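Local coordinates for tail spike protein gp49 (Pseudomonas phage LKA1, PDB 4RU4) that probably cleaves the O-specific polysaccharide of Pseudomonas as a lyase of the phage tailspike, breaking down the host envelope during virus entry, at residues Y247-D253 against I274-D280. Numbering follows the deposited sequence.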
loop_
_atom_site.group_PDB
_atom_site.type_symbol
_atom_site.label_atom_id
_atom_site.label_comp_id
_atom_site.label_asym_id
_atom_site.label_seq_id
_atom_site.Cartn_x
_atom_site.Cartn_y
_atom_site.Cartn_z
ATOM N N TYR B 247 -13.380 -7.423 21.516
ATOM C CA TYR B 247 -13.656 -6.038 21.863
ATOM C C TYR B 247 -12.477 -5.492 22.635
ATOM O O TYR B 247 -12.213 -5.941 23.742
ATOM C CB TYR B 247 -14.924 -5.967 22.723
ATOM C CG TYR B 247 -15.493 -4.578 22.979
ATOM C CD1 TYR B 247 -14.701 -3.440 22.933
ATOM C CD2 TYR B 247 -16.839 -4.417 23.256
ATOM C CE1 TYR B 247 -15.232 -2.166 23.168
ATOM C CE2 TYR B 247 -17.384 -3.162 23.486
ATOM C CZ TYR B 247 -16.571 -2.040 23.443
ATOM O OH TYR B 247 -17.121 -0.793 23.679
ATOM N N PHE B 248 -11.783 -4.513 22.047
ATOM C CA PHE B 248 -10.759 -3.758 22.740
ATOM C C PHE B 248 -11.387 -2.433 23.196
ATOM O O PHE B 248 -11.920 -1.681 22.369
ATOM C CB PHE B 248 -9.569 -3.446 21.821
ATOM C CG PHE B 248 -8.761 -4.663 21.413
ATOM C CD1 PHE B 248 -7.940 -5.302 22.316
ATOM C CD2 PHE B 248 -8.792 -5.114 20.106
ATOM C CE1 PHE B 248 -7.179 -6.422 21.947
ATOM C CE2 PHE B 248 -8.024 -6.230 19.701
ATOM C CZ PHE B 248 -7.208 -6.873 20.624
ATOM N N ALA B 249 -11.320 -2.146 24.498
ATOM C CA ALA B 249 -11.931 -0.925 25.039
ATOM C C ALA B 249 -10.841 -0.125 25.744
ATOM O O ALA B 249 -10.178 -0.652 26.640
ATOM C CB ALA B 249 -13.058 -1.266 26.018
ATOM N N ARG B 250 -10.672 1.136 25.360
ATOM C CA ARG B 250 -9.696 1.993 26.025
ATOM C C ARG B 250 -8.301 1.373 26.082
ATOM O O ARG B 250 -7.638 1.435 27.120
ATOM C CB ARG B 250 -10.164 2.342 27.456
ATOM C CG ARG B 250 -11.118 3.532 27.514
ATOM C CD ARG B 250 -11.755 3.653 28.894
ATOM N NE ARG B 250 -12.685 2.552 29.133
ATOM C CZ ARG B 250 -13.920 2.518 28.650
ATOM N NH1 ARG B 250 -14.362 3.530 27.902
ATOM N NH2 ARG B 250 -14.707 1.478 28.882
ATOM N N CYS B 251 -7.863 0.768 24.976
ATOM C CA CYS B 251 -6.529 0.200 24.918
ATOM C C CYS B 251 -5.627 1.087 24.088
ATOM O O CYS B 251 -6.064 1.694 23.114
ATOM C CB CYS B 251 -6.530 -1.201 24.288
ATOM S SG CYS B 251 -7.352 -2.439 25.325
ATOM N N TYR B 252 -4.363 1.098 24.455
ATOM C CA TYR B 252 -3.326 1.821 23.718
ATOM C C TYR B 252 -2.509 0.770 22.998
ATOM O O TYR B 252 -2.008 -0.155 23.650
ATOM C CB TYR B 252 -2.426 2.555 24.701
ATOM C CG TYR B 252 -1.415 3.480 24.048
ATOM C CD1 TYR B 252 -1.835 4.594 23.332
ATOM C CD2 TYR B 252 -0.044 3.230 24.151
ATOM C CE1 TYR B 252 -0.907 5.455 22.736
ATOM C CE2 TYR B 252 0.888 4.080 23.575
ATOM C CZ TYR B 252 0.448 5.200 22.867
ATOM O OH TYR B 252 1.377 6.044 22.276
ATOM N N ASP B 253 -2.412 0.878 21.670
ATOM C CA ASP B 253 -1.599 -0.043 20.866
ATOM C C ASP B 253 -2.081 -1.503 20.983
ATOM O O ASP B 253 -1.272 -2.437 21.078
ATOM C CB ASP B 253 -0.103 0.079 21.235
ATOM C CG ASP B 253 0.793 -0.872 20.421
ATOM O OD1 ASP B 253 0.563 -0.982 19.207
ATOM O OD2 ASP B 253 1.709 -1.522 21.000
ATOM N N ILE B 274 -14.029 -5.009 17.366
ATOM C CA ILE B 274 -14.324 -3.604 17.580
ATOM C C ILE B 274 -13.284 -2.950 18.484
ATOM O O ILE B 274 -12.878 -3.503 19.533
ATOM C CB ILE B 274 -15.770 -3.340 18.100
ATOM C CG1 ILE B 274 -15.924 -1.846 18.442
ATOM C CG2 ILE B 274 -16.097 -4.237 19.309
ATOM C CD1 ILE B 274 -17.295 -1.325 18.368
ATOM N N PHE B 275 -12.838 -1.775 18.047
ATOM C CA PHE B 275 -11.904 -0.959 18.825
ATOM C C PHE B 275 -12.712 0.199 19.379
ATOM O O PHE B 275 -13.083 1.097 18.620
ATOM C CB PHE B 275 -10.755 -0.428 17.943
ATOM C CG PHE B 275 -9.797 -1.505 17.444
ATOM C CD1 PHE B 275 -10.093 -2.247 16.313
ATOM C CD2 PHE B 275 -8.598 -1.754 18.090
ATOM C CE1 PHE B 275 -9.216 -3.235 15.847
ATOM C CE2 PHE B 275 -7.712 -2.735 17.625
ATOM C CZ PHE B 275 -8.050 -3.481 16.495
ATOM N N GLY B 276 -13.024 0.157 20.678
ATOM C CA GLY B 276 -13.802 1.210 21.311
ATOM C C GLY B 276 -12.861 2.113 22.086
ATOM O O GLY B 276 -12.104 1.637 22.950
ATOM N N ASN B 277 -12.869 3.399 21.762
ATOM C CA ASN B 277 -12.052 4.361 22.513
ATOM C C ASN B 277 -10.572 3.948 22.589
ATOM O O ASN B 277 -9.961 3.995 23.652
ATOM C CB ASN B 277 -12.660 4.542 23.918
ATOM C CG ASN B 277 -14.169 4.856 23.869
ATOM O OD1 ASN B 277 -14.981 4.120 24.434
ATOM N ND2 ASN B 277 -14.546 5.977 23.201
ATOM N N CYS B 278 -10.003 3.525 21.457
ATOM C CA CYS B 278 -8.647 3.006 21.442
ATOM C C CYS B 278 -7.733 3.934 20.663
ATOM O O CYS B 278 -8.195 4.693 19.794
ATOM C CB CYS B 278 -8.586 1.623 20.784
ATOM S SG CYS B 278 -9.271 0.235 21.753
ATOM N N HIS B 279 -6.432 3.831 20.921
ATOM C CA HIS B 279 -5.460 4.729 20.296
ATOM C C HIS B 279 -4.239 3.875 19.942
ATOM O O HIS B 279 -3.805 3.078 20.769
ATOM C CB HIS B 279 -5.137 5.860 21.297
ATOM C CG HIS B 279 -4.345 7.013 20.724
ATOM N ND1 HIS B 279 -4.685 8.334 20.950
ATOM C CD2 HIS B 279 -3.207 7.042 19.987
ATOM C CE1 HIS B 279 -3.806 9.123 20.351
ATOM N NE2 HIS B 279 -2.894 8.366 19.765
ATOM N N ASP B 280 -3.726 4.005 18.715
ATOM C CA ASP B 280 -2.638 3.168 18.197
ATOM C C ASP B 280 -3.090 1.719 17.952
ATOM O O ASP B 280 -4.204 1.339 18.305
ATOM C CB ASP B 280 -1.368 3.199 19.085
ATOM C CG ASP B 280 -0.334 4.219 18.617
ATOM O OD1 ASP B 280 -0.724 5.364 18.318
ATOM O OD2 ASP B 280 0.882 3.875 18.560
HETATM O O HOH W 1 -15.087 1.282 24.691
HETATM O O HOH W 2 -5.523 0.285 20.647
HETATM O O HOH W 3 0.811 1.562 17.076
#
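Y247 lays its ring along I274, whose CG2 methyl sits over one face in a CH-pi contact, 4.0 Å from the Y247 ring centroid. With CG anti to the backbone N (chi1 -170°), the ring runs alongside the next coil, and its OH reaches a water that donates to N277 OD1. A flat, amphipathic tyrosine suits this partly exposed position. G276 N comes obliquely to Y247 CE1, 4.1 Å away, because glycine has no side chain to hold its backbone off. F248 turns to the other face, inside the coil, and lies beside F275; their near-parallel planes, 26° apart, are offset so far that the rings barely overlap, with F248 CD2 3.6 Å from F275 CE2. Parallel pairing is carried by F248 N to I274 O (2.9 Å), G276 N to F248 O and R250 N to G276 O.

At R250 and N277 both backbones adopt left-handed conformations, which asparagine tolerates well. R250, bent at its third torsion, runs beside N277, but salt bridges to D300 and E226 hold its guanidinium. N277 ND2 bonds to V306 O, and OD1 also accepts from D300 N. The small C251 and C278 pack together, the C278 sulfur against F248 CB; C251 N donates to C278 SG at 3.6 Å, and H279 N to C251 O. Y252 and H279 are in register, rings oblique at 44°, while Y252 OH bonds to E172. D253 N closes the ladder on H279 O (2.8 Å). Its carboxylate is engaged by R232, K255 and S230, whereas D280 pairs with R319 of the second subunit.

These are equivalent corners of successive coils in a right-handed parallel beta-helix, as in the pectin lyase-like family. Strand 247-249 lies between 221-226 and 271-276, and past the corner 254-257 pairs with 281-284.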